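Local coordinates for putative cytoplasmic protein (PDB 2GK3) that is of unknown function but forms a hexamer and probably has a fold related to the class I glutamine amidotransferases, at residues D156-E160 and L187-Q191; I124-L128 and P229-T233; D207-V211 and C222-D226; A137-N141 and I151-G155. All blocks are in the same frame, centred on the assembly; numbering follows the deposited sequence.

In the fold
All four contacts lie in the part of the chain that resembles glutamine amidotransferases. Contact 1 pairs strand 158-161 with strand 185-194, and contact 3 joins the hairpin strands 207-215 and 218-223; their centres are about 10 Å apart, joined by a hydrogen bond between Y189 OH and D207 OD2. Contact 2 brings together the loops that follow strands 120-124 and 218-223. It closes a long chain excursion holding the others in the order 4, 1, 3, its centre about 9 Å from that of contact 1 and 17 Å from that of contact 4. Contacts 1 and 2 touch a second subunit, and N138 and N141 of contact 4 pack on R158 and D156 of another copy, linking contacts 4 and 1 across the hexamer.

Contact 1: residues D156-E160 and L187-Q191; sequences DDRVE and LGYNQ
V159 and Y189 form the hydrogen-bonded antiparallel pair at the centre of this strand pairing, V159 N donating to Y189 O at 2.7 Å and Y189 N to V159 O at 3.0 Å. Their side chains run alongside each other on one face of the sheet. V159 CB lies over the Y189 ring, 3.8 Å from its centroid and 20° off the normal, a CH-pi contact; V159 CG1 comes within 3.4 Å of Y189 CE2. The ring takes this place because Y189 CG stands between its own backbone N and carbonyl carbon (chi1 64°), and its hydroxyl is held by D207 and N205. Beyond the pair, Q191 N meets D157 O at 2.7 Å in an almost straight bond. N190 ND2 donates to D157 OD1, also at 2.7 Å, arriving from above the carboxylate plane. G126 N donates to N190 OD1, and M131 N and G132 N to the D157 carboxylate. One water donates to both D157 OD2 and Q191 O. Farther out, R158 centres a three-residue salt-bridge network: it grips D156 side-on through NE and NH2, and its NH1 meets E160 OE2 at 2.9 Å and also N89 of a second subunit. D156 OD1 closes an Asx turn on R158 N. Two carboxylates thus probably balance the buried guanidinium, while the several N-H donors around D157 would favour its anionic form.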
loop_
_atom_site.group_PDB
_atom_site.type_symbol
_atom_site.label_atom_id
_atom_site.label_comp_id
_atom_site.label_asym_id
_atom_site.label_seq_id
_atom_site.Cartn_x
_atom_site.Cartn_y
_atom_site.Cartn_z
ATOM N N ASP E 156 4.082 20.798 -9.833
ATOM C CA ASP E 156 2.689 20.439 -10.057
ATOM C C ASP E 156 2.007 21.597 -10.772
ATOM O O ASP E 156 2.081 22.755 -10.321
ATOM C CB ASP E 156 2.019 20.153 -8.702
ATOM C CG ASP E 156 0.616 19.589 -8.839
ATOM O OD1 ASP E 156 -0.131 20.013 -9.755
ATOM O OD2 ASP E 156 0.265 18.728 -7.991
ATOM N N ASP E 157 1.344 21.266 -11.882
ATOM C CA ASP E 157 0.861 22.255 -12.844
ATOM C C ASP E 157 -0.663 22.247 -12.998
ATOM O O ASP E 157 -1.203 22.861 -13.921
ATOM C CB ASP E 157 1.569 22.069 -14.205
ATOM C CG ASP E 157 1.239 20.743 -14.872
ATOM O OD1 ASP E 157 0.481 19.932 -14.277
ATOM O OD2 ASP E 157 1.718 20.513 -16.007
ATOM N N ARG E 158 -1.335 21.525 -12.101
ATOM C CA ARG E 158 -2.782 21.442 -12.076
ATOM C C ARG E 158 -3.378 22.783 -11.653
ATOM O O ARG E 158 -2.885 23.445 -10.728
ATOM C CB ARG E 158 -3.263 20.415 -11.034
ATOM C CG ARG E 158 -3.054 18.958 -11.357
ATOM C CD ARG E 158 -3.417 18.081 -10.139
ATOM N NE ARG E 158 -2.661 18.442 -8.930
ATOM C CZ ARG E 158 -3.175 18.671 -7.718
ATOM N NH1 ARG E 158 -4.476 18.547 -7.479
ATOM N NH2 ARG E 158 -2.367 18.971 -6.717
ATOM N N VAL E 159 -4.447 23.161 -12.346
ATOM C CA VAL E 159 -5.345 24.181 -11.870
ATOM C C VAL E 159 -6.658 23.465 -11.622
ATOM O O VAL E 159 -7.287 22.951 -12.547
ATOM C CB VAL E 159 -5.483 25.342 -12.889
ATOM C CG1 VAL E 159 -6.602 26.340 -12.449
ATOM C CG2 VAL E 159 -4.118 26.058 -13.063
ATOM N N GLU E 160 -7.040 23.372 -10.356
ATOM C CA GLU E 160 -8.323 22.735 -9.991
ATOM C C GLU E 160 -9.430 23.803 -9.924
ATOM O O GLU E 160 -9.298 24.815 -9.211
ATOM C CB GLU E 160 -8.217 21.999 -8.653
ATOM C CG GLU E 160 -7.124 20.924 -8.605
ATOM C CD GLU E 160 -7.482 19.652 -9.393
ATOM O OE1 GLU E 160 -8.549 19.604 -10.050
ATOM O OE2 GLU E 160 -6.681 18.692 -9.345
ATOM N N LEU E 187 -13.446 21.261 -15.227
ATOM C CA LEU E 187 -13.249 21.332 -13.780
ATOM C C LEU E 187 -11.767 21.459 -13.386
ATOM O O LEU E 187 -11.397 21.364 -12.212
ATOM C CB LEU E 187 -13.970 20.161 -13.096
ATOM C CG LEU E 187 -15.425 20.352 -12.578
ATOM C CD1 LEU E 187 -16.263 21.425 -13.262
ATOM C CD2 LEU E 187 -16.192 19.076 -12.569
ATOM N N GLY E 188 -10.924 21.714 -14.384
ATOM C CA GLY E 188 -9.487 21.735 -14.166
ATOM C C GLY E 188 -8.697 21.598 -15.447
ATOM O O GLY E 188 -9.251 21.259 -16.491
ATOM N N TYR E 189 -7.400 21.891 -15.357
ATOM C CA TYR E 189 -6.495 21.829 -16.497
ATOM C C TYR E 189 -5.047 21.881 -16.022
ATOM O O TYR E 189 -4.781 22.259 -14.873
ATOM C CB TYR E 189 -6.788 22.956 -17.512
ATOM C CG TYR E 189 -6.556 24.374 -16.988
ATOM C CD1 TYR E 189 -5.381 25.061 -17.295
ATOM C CD2 TYR E 189 -7.522 25.022 -16.219
ATOM C CE1 TYR E 189 -5.162 26.362 -16.846
ATOM C CE2 TYR E 189 -7.326 26.330 -15.761
ATOM C CZ TYR E 189 -6.140 26.996 -16.077
ATOM O OH TYR E 189 -5.919 28.275 -15.608
ATOM N N ASN E 190 -4.133 21.477 -16.905
ATOM C CA ASN E 190 -2.698 21.665 -16.706
ATOM C C ASN E 190 -2.294 23.044 -17.217
ATOM O O ASN E 190 -2.569 23.391 -18.378
ATOM C CB ASN E 190 -1.900 20.605 -17.461
ATOM C CG ASN E 190 -2.120 19.204 -16.929
ATOM O OD1 ASN E 190 -2.861 18.422 -17.524
ATOM N ND2 ASN E 190 -1.477 18.874 -15.818
ATOM N N GLN E 191 -1.652 23.830 -16.353
ATOM C CA GLN E 191 -1.203 25.171 -16.728
ATOM C C GLN E 191 0.128 25.145 -17.454
ATOM O O GLN E 191 1.119 24.665 -16.932
ATOM C CB GLN E 191 -1.068 26.074 -15.504
ATOM C CG GLN E 191 -0.702 27.519 -15.855
ATOM C CD GLN E 191 -0.745 28.423 -14.658
ATOM O OE1 GLN E 191 -0.024 28.220 -13.686
ATOM N NE2 GLN E 191 -1.603 29.422 -14.710
HETATM O O HOH W 1 3.110 22.765 -17.172
HETATM O O HOH W 2 -11.177 19.966 -9.875
#

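Contact 2: residues I124-L128 and P229-T233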
loop_
_atom_site.group_PDB
_atom_site.type_symbol
_atom_site.label_atom_id
_atom_site.label_comp_id
_atom_site.label_asym_id
_atom_site.label_seq_id
_atom_site.Cartn_x
_atom_site.Cartn_y
_atom_site.Cartn_z
ATOM N N ILE E 124 -2.875 15.129 -24.326
ATOM C CA ILE E 124 -4.104 15.545 -23.657
ATOM C C ILE E 124 -3.812 15.664 -22.170
ATOM O O ILE E 124 -3.164 14.787 -21.585
ATOM C CB ILE E 124 -5.257 14.539 -23.917
ATOM C CG1 ILE E 124 -5.599 14.496 -25.414
ATOM C CG2 ILE E 124 -6.495 14.860 -23.028
ATOM C CD1 ILE E 124 -6.661 13.421 -25.804
ATOM N N GLY E 125 -4.281 16.756 -21.561
ATOM C CA GLY E 125 -3.997 17.040 -20.156
ATOM C C GLY E 125 -4.611 16.112 -19.131
ATOM O O GLY E 125 -5.583 15.400 -19.410
ATOM N N GLY E 126 -4.052 16.137 -17.924
ATOM C CA GLY E 126 -4.489 15.269 -16.830
ATOM C C GLY E 126 -3.442 15.144 -15.733
ATOM O O GLY E 126 -2.404 15.809 -15.783
ATOM N N TYR E 127 -3.715 14.289 -14.739
ATOM C CA TYR E 127 -2.848 14.128 -13.579
ATOM C C TYR E 127 -1.519 13.483 -13.973
ATOM O O TYR E 127 -0.501 13.775 -13.352
ATOM C CB TYR E 127 -3.546 13.322 -12.478
ATOM C CG TYR E 127 -4.557 14.098 -11.606
ATOM C CD1 TYR E 127 -5.122 15.307 -12.038
ATOM C CD2 TYR E 127 -4.941 13.606 -10.364
ATOM C CE1 TYR E 127 -6.051 16.004 -11.252
ATOM C CE2 TYR E 127 -5.856 14.287 -9.569
ATOM C CZ TYR E 127 -6.412 15.488 -10.019
ATOM O OH TYR E 127 -7.315 16.171 -9.226
ATOM N N LEU E 128 -1.528 12.631 -15.010
ATOM C CA LEU E 128 -0.279 12.006 -15.522
ATOM C C LEU E 128 0.125 12.480 -16.908
ATOM O O LEU E 128 0.742 11.764 -17.678
ATOM C CB LEU E 128 -0.274 10.458 -15.357
ATOM C CG LEU E 128 0.221 10.476 -13.907
ATOM C CD1 LEU E 128 -0.755 10.025 -12.832
ATOM C CD2 LEU E 128 1.679 10.071 -13.628
ATOM N N PRO E 229 -13.719 12.665 -17.299
ATOM C CA PRO E 229 -13.894 13.149 -15.911
ATOM C C PRO E 229 -12.626 12.937 -15.090
ATOM O O PRO E 229 -11.829 12.091 -15.467
ATOM C CB PRO E 229 -15.007 12.250 -15.358
ATOM C CG PRO E 229 -15.713 11.696 -16.561
ATOM C CD PRO E 229 -14.653 11.562 -17.614
ATOM N N HIS E 230 -12.430 13.699 -14.003
ATOM C CA HIS E 230 -13.399 14.756 -13.595
ATOM C C HIS E 230 -13.228 16.130 -14.267
ATOM O O HIS E 230 -14.145 16.935 -14.253
ATOM C CB HIS E 230 -13.507 14.878 -12.065
ATOM C CG HIS E 230 -12.439 15.716 -11.425
ATOM N ND1 HIS E 230 -11.114 15.332 -11.367
ATOM C CD2 HIS E 230 -12.513 16.907 -10.784
ATOM C CE1 HIS E 230 -10.418 16.254 -10.727
ATOM N NE2 HIS E 230 -11.243 17.224 -10.366
ATOM N N TRP E 231 -12.071 16.393 -14.864
ATOM C CA TRP E 231 -11.820 17.682 -15.524
ATOM C C TRP E 231 -12.685 17.886 -16.762
ATOM O O TRP E 231 -13.232 18.979 -16.956
ATOM C CB TRP E 231 -10.364 17.808 -15.917
ATOM C CG TRP E 231 -9.471 18.160 -14.807
ATOM C CD1 TRP E 231 -9.806 18.332 -13.495
ATOM C CD2 TRP E 231 -8.055 18.344 -14.890
ATOM N NE1 TRP E 231 -8.688 18.635 -12.757
ATOM C CE2 TRP E 231 -7.599 18.659 -13.594
ATOM C CE3 TRP E 231 -7.124 18.296 -15.946
ATOM C CZ2 TRP E 231 -6.246 18.910 -13.320
ATOM C CZ3 TRP E 231 -5.774 18.552 -15.662
ATOM C CH2 TRP E 231 -5.352 18.835 -14.370
ATOM N N GLY E 232 -12.773 16.856 -17.609
ATOM C CA GLY E 232 -13.729 16.842 -18.712
ATOM C C GLY E 232 -15.108 16.542 -18.140
ATOM O O GLY E 232 -15.341 15.467 -17.596
ATOM N N THR E 233 -16.021 17.500 -18.236
ATOM C CA THR E 233 -17.355 17.337 -17.655
ATOM C C THR E 233 -18.270 16.532 -18.557
ATOM O O THR E 233 -18.025 16.432 -19.755
ATOM C CB THR E 233 -18.024 18.674 -17.365
ATOM O OG1 THR E 233 -18.066 19.450 -18.570
ATOM C CG2 THR E 233 -17.266 19.410 -16.278
#
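Y127 and W231 adopt matching first torsions, each CG beside its backbone N and anti to the carbonyl carbon (chi1 -80° and -78°), and these bring their rings together as an offset edge-to-face aromatic pair. The pair joins the loops after strands 120-124 and 218-223, probably the region corresponding to the active site of class I glutamine amidotransferases, although no activity is established. The six-membered rings have centroids 5.5 Å apart and planes inclined by 72°, with the edge of Y127 toward the face of W231. The closest approach of the pair is Y127 CE1 to W231 CZ2, 3.6 Å, and CZ2 lies near the plane of the tyrosine ring. Elsewhere on the indole, W231 CZ3 packs 3.7 Å from G126 CA. A cis peptide bond joins P229 to H230, whose side chain crosses that of Y127 at about a right angle and has W231 CD1 over one ring face. W231 NE1 donates to E160 OE1, Y127 OH has a weak hydrogen bond with E160 OE2, and R158 makes a cation-pi contact with the tyrosine ring. H230 meets F98 of a second subunit edge-to-face, as Y127 meets F33 of a third. H230 ND1 and W231 N bond a glycerol, probably from the crystallisation liquor, that may mark a pocket. H230 CE1 lies 3.4 Å from Y127 OH, which approaches at the imidazole edge.

Contact 3: residues D207-V211 and C222-D226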
loop_
_atom_site.group_PDB
_atom_site.type_symbol
_atom_site.label_atom_id
_atom_site.label_comp_id
_atom_site.label_asym_id
_atom_site.label_seq_id
_atom_site.Cartn_x
_atom_site.Cartn_y
_atom_site.Cartn_z
ATOM N N ASP E 207 -5.554 31.035 -19.581
ATOM C CA ASP E 207 -4.363 30.221 -19.892
ATOM C C ASP E 207 -4.618 29.486 -21.213
ATOM O O ASP E 207 -5.766 29.312 -21.605
ATOM C CB ASP E 207 -4.070 29.202 -18.794
ATOM C CG ASP E 207 -3.450 29.818 -17.552
ATOM O OD1 ASP E 207 -2.483 30.611 -17.662
ATOM O OD2 ASP E 207 -3.917 29.465 -16.446
ATOM N N PRO E 208 -3.548 29.060 -21.909
ATOM C CA PRO E 208 -3.832 28.328 -23.152
ATOM C C PRO E 208 -4.580 27.017 -22.860
ATOM O O PRO E 208 -4.370 26.398 -21.790
ATOM C CB PRO E 208 -2.442 28.044 -23.737
ATOM C CG PRO E 208 -1.478 28.320 -22.677
ATOM C CD PRO E 208 -2.102 29.185 -21.638
ATOM N N LEU E 209 -5.464 26.630 -23.784
ATOM C CA LEU E 209 -6.178 25.348 -23.685
ATOM C C LEU E 209 -5.910 24.447 -24.901
ATOM O O LEU E 209 -5.606 23.256 -24.750
ATOM C CB LEU E 209 -7.688 25.554 -23.475
ATOM C CG LEU E 209 -8.601 24.314 -23.521
ATOM C CD1 LEU E 209 -8.268 23.318 -22.419
ATOM C CD2 LEU E 209 -10.077 24.708 -23.438
ATOM N N LEU E 210 -6.045 25.010 -26.098
ATOM C CA LEU E 210 -5.713 24.285 -27.323
ATOM C C LEU E 210 -4.618 25.024 -28.069
ATOM O O LEU E 210 -4.790 26.187 -28.413
ATOM C CB LEU E 210 -6.958 24.093 -28.203
ATOM C CG LEU E 210 -6.824 23.237 -29.467
ATOM C CD1 LEU E 210 -6.359 21.772 -29.183
ATOM C CD2 LEU E 210 -8.134 23.259 -30.250
ATOM N N VAL E 211 -3.508 24.333 -28.324
ATOM C CA VAL E 211 -2.303 24.939 -28.897
ATOM C C VAL E 211 -1.742 24.054 -30.013
ATOM O O VAL E 211 -1.574 22.845 -29.822
ATOM C CB VAL E 211 -1.184 25.146 -27.823
ATOM C CG1 VAL E 211 0.077 25.778 -28.448
ATOM C CG2 VAL E 211 -1.695 26.002 -26.641
ATOM N N CYS E 222 -1.565 20.371 -28.242
ATOM C CA CYS E 222 -1.706 20.096 -26.820
ATOM C C CYS E 222 -3.094 20.540 -26.425
ATOM O O CYS E 222 -3.508 21.648 -26.767
ATOM C CB CYS E 222 -0.647 20.844 -25.994
ATOM S SG CYS E 222 1.022 20.162 -26.104
ATOM N N PHE E 223 -3.817 19.668 -25.734
ATOM C CA PHE E 223 -5.077 20.053 -25.160
ATOM C C PHE E 223 -4.887 19.983 -23.663
ATOM O O PHE E 223 -4.571 18.922 -23.132
ATOM C CB PHE E 223 -6.216 19.136 -25.628
ATOM C CG PHE E 223 -7.564 19.586 -25.153
ATOM C CD1 PHE E 223 -8.259 20.584 -25.842
ATOM C CD2 PHE E 223 -8.128 19.040 -24.011
ATOM C CE1 PHE E 223 -9.503 21.031 -25.403
ATOM C CE2 PHE E 223 -9.382 19.467 -23.566
ATOM C CZ PHE E 223 -10.074 20.467 -24.263
HETATM N N MSE E 224 -5.087 21.109 -22.981
HETATM C CA MSE E 224 -4.514 21.282 -21.632
HETATM C C MSE E 224 -5.385 20.739 -20.533
HETATM O O MSE E 224 -4.948 20.597 -19.393
HETATM C CB MSE E 224 -4.143 22.752 -21.351
HETATM C CG MSE E 224 -3.129 23.353 -22.320
HETATM SE SE MSE E 224 -1.503 22.312 -22.652
HETATM C CE MSE E 224 -1.474 22.932 -24.459
ATOM N N SER E 225 -6.634 20.455 -20.868
ATOM C CA SER E 225 -7.527 19.793 -19.929
ATOM C C SER E 225 -7.718 18.343 -20.386
ATOM O O SER E 225 -7.056 17.874 -21.324
ATOM C CB SER E 225 -8.854 20.547 -19.833
ATOM O OG SER E 225 -9.675 19.999 -18.831
ATOM N N ASP E 226 -8.620 17.642 -19.722
ATOM C CA ASP E 226 -8.821 16.219 -19.940
ATOM C C ASP E 226 -9.910 15.918 -20.991
ATOM O O ASP E 226 -10.782 16.746 -21.261
ATOM C CB ASP E 226 -9.189 15.595 -18.602
ATOM C CG ASP E 226 -8.802 14.128 -18.498
ATOM O OD1 ASP E 226 -8.623 13.437 -19.534
ATOM O OD2 ASP E 226 -8.712 13.670 -17.348
#
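L209 reaches across to F223 with its CB carrying CG anti to the backbone N (chi1 173°), and the two side chains point the same way. From CB the chain passes to CG, 3.9 Å from F223 CE1, and then to CD1. That methyl lies over one face of the phenyl ring, 4.0 Å from the centroid and 19° off the normal, a CH-pi contact; the same CD1 is 3.6 Å from S225 N. L210 approaches the ring differently, at its edge, with CD1 4.0 Å from F223 CD1. On the face that carries V211 and C222, the CE of selenomethionine M224, bent at chi2 and chi3, comes 3.8 Å from V211 CG2. Backbone bonds set the register: V211 and C222 form a reciprocal hydrogen-bonded pair, and M224 N donates to L209 O at 2.8 Å. L210 and F223 make the adjoining non-hydrogen-bonded pair. Around the hairpin, L209 and L210 bond the backbone of strand 199-204, F223 bonds the backbone of M123 on strand 120-124 and of G125 just after it, S225 OG holds G188 O of strand 185-194, and W246 of helix 242-253 meets the F223 ring edge-to-face.

Contact 4: residues A137-N141 and I151-G155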
loop_
_atom_site.group_PDB
_atom_site.type_symbol
_atom_site.label_atom_id
_atom_site.label_comp_id
_atom_site.label_asym_id
_atom_site.label_seq_id
_atom_site.Cartn_x
_atom_site.Cartn_y
_atom_site.Cartn_z
ATOM N N ALA E 137 4.240 13.246 -13.842
ATOM C CA ALA E 137 4.277 13.016 -15.292
ATOM C C ALA E 137 5.635 13.441 -15.807
ATOM O O ALA E 137 6.186 12.796 -16.707
ATOM C CB ALA E 137 3.172 13.763 -16.009
ATOM N N ASN E 138 6.161 14.526 -15.205
ATOM C CA ASN E 138 7.561 14.914 -15.317
ATOM C C ASN E 138 8.100 15.174 -16.739
ATOM O O ASN E 138 9.307 15.099 -16.959
ATOM C CB ASN E 138 8.433 13.850 -14.634
ATOM C CG ASN E 138 9.853 14.328 -14.399
ATOM O OD1 ASN E 138 10.072 15.439 -13.896
ATOM N ND2 ASN E 138 10.821 13.504 -14.760
ATOM N N TYR E 139 7.225 15.505 -17.681
ATOM C CA TYR E 139 7.608 15.598 -19.081
ATOM C C TYR E 139 8.631 16.688 -19.405
ATOM O O TYR E 139 9.353 16.581 -20.409
ATOM C CB TYR E 139 6.367 15.725 -19.968
ATOM C CG TYR E 139 5.740 14.380 -20.279
ATOM C CD1 TYR E 139 4.599 13.927 -19.593
ATOM C CD2 TYR E 139 6.295 13.552 -21.255
ATOM C CE1 TYR E 139 4.017 12.684 -19.900
ATOM C CE2 TYR E 139 5.752 12.310 -21.537
ATOM C CZ TYR E 139 4.616 11.877 -20.869
ATOM O OH TYR E 139 4.109 10.624 -21.198
ATOM N N LYS E 140 8.716 17.711 -18.547
ATOM C CA LYS E 140 9.598 18.868 -18.779
ATOM C C LYS E 140 11.074 18.481 -18.700
ATOM O O LYS E 140 11.921 19.094 -19.343
ATOM C CB LYS E 140 9.301 19.971 -17.777
ATOM C CG LYS E 140 10.180 21.175 -17.982
ATOM C CD LYS E 140 9.789 22.350 -17.117
ATOM C CE LYS E 140 10.343 23.632 -17.751
ATOM N NZ LYS E 140 9.988 24.824 -16.964
ATOM N N ASN E 141 11.351 17.455 -17.904
ATOM C CA ASN E 141 12.679 16.961 -17.663
ATOM C C ASN E 141 13.012 15.762 -18.552
ATOM O O ASN E 141 13.898 14.967 -18.238
ATOM C CB ASN E 141 12.805 16.645 -16.182
ATOM C CG ASN E 141 12.627 17.894 -15.322
ATOM O OD1 ASN E 141 13.220 18.939 -15.616
ATOM N ND2 ASN E 141 11.788 17.809 -14.282
ATOM N N ILE E 151 5.529 25.361 -22.996
ATOM C CA ILE E 151 6.601 25.238 -21.993
ATOM C C ILE E 151 5.886 24.953 -20.688
ATOM O O ILE E 151 4.913 25.620 -20.360
ATOM C CB ILE E 151 7.462 26.526 -21.928
ATOM C CG1 ILE E 151 8.313 26.649 -23.199
ATOM C CG2 ILE E 151 8.368 26.540 -20.686
ATOM C CD1 ILE E 151 8.708 28.084 -23.515
HETATM N N MSE E 152 6.332 23.932 -19.971
HETATM C CA MSE E 152 5.662 23.492 -18.760
HETATM C C MSE E 152 6.118 24.257 -17.513
HETATM O O MSE E 152 7.104 24.996 -17.556
HETATM C CB MSE E 152 5.898 21.993 -18.564
HETATM C CG MSE E 152 4.790 21.098 -19.164
HETATM SE SE MSE E 152 5.524 19.401 -19.652
HETATM C CE MSE E 152 5.929 18.764 -17.952
ATOM N N LEU E 153 5.412 24.060 -16.402
ATOM C CA LEU E 153 5.852 24.605 -15.102
ATOM C C LEU E 153 6.949 23.725 -14.484
ATOM O O LEU E 153 7.236 22.645 -14.993
ATOM C CB LEU E 153 4.664 24.767 -14.135
ATOM C CG LEU E 153 3.424 25.540 -14.616
ATOM C CD1 LEU E 153 2.400 25.704 -13.480
ATOM C CD2 LEU E 153 3.769 26.907 -15.211
ATOM N N ASP E 154 7.571 24.204 -13.414
ATOM C CA ASP E 154 8.628 23.459 -12.710
ATOM C C ASP E 154 8.132 22.515 -11.609
ATOM O O ASP E 154 8.894 21.710 -11.096
ATOM C CB ASP E 154 9.666 24.426 -12.131
ATOM C CG ASP E 154 10.391 25.204 -13.210
ATOM O OD1 ASP E 154 10.793 24.583 -14.235
ATOM O OD2 ASP E 154 10.553 26.439 -13.043
ATOM N N GLY E 155 6.865 22.599 -11.251
ATOM C CA GLY E 155 6.274 21.647 -10.321
ATOM C C GLY E 155 4.897 21.213 -10.796
ATOM O O GLY E 155 4.587 21.243 -12.001
HETATM O O HOH W 3 11.460 19.846 -12.191
#
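N138 only grazes selenomethionine M152, which Y139 and K140 meet more closely; its own amide steadies the turn, N138 OD1 accepting from N141 ND2 at 3.0 Å. Y139 follows, with CB 3.7 Å from M152 CE; the ring leads away toward helix 88-92, and its hydroxyl bonds the carbonyl of I86. K140 carries the polar part of the contact. Its side chain is fully extended, with CG anti to the backbone N (chi1 -180°), and runs alongside the loop: K140 CB packs 3.6 Å from M152 CE, and K140 CD passes 3.3 Å from L153 O. At the tip, K140 NZ makes a salt bridge to D154 OD1 at 2.9 Å and donates to M152 O at the same distance. Both acceptors are met from well above their planes, by 44° at the carboxylate and 42° at the carbonyl. N141 ends the run, its ND2 bonded to a water that only weakly reaches D154 O. N138 and N141 pack on R158 and D156 of a neighbouring subunit. A short 3-10 turn after strand 120-124 is thus joined, by the K140 salt bridge and by the packing of M152, to the loop leaving strand 150-151: a loop-loop contact sealed by a lysine-aspartate salt bridge, next to a subunit interface of the hexamer.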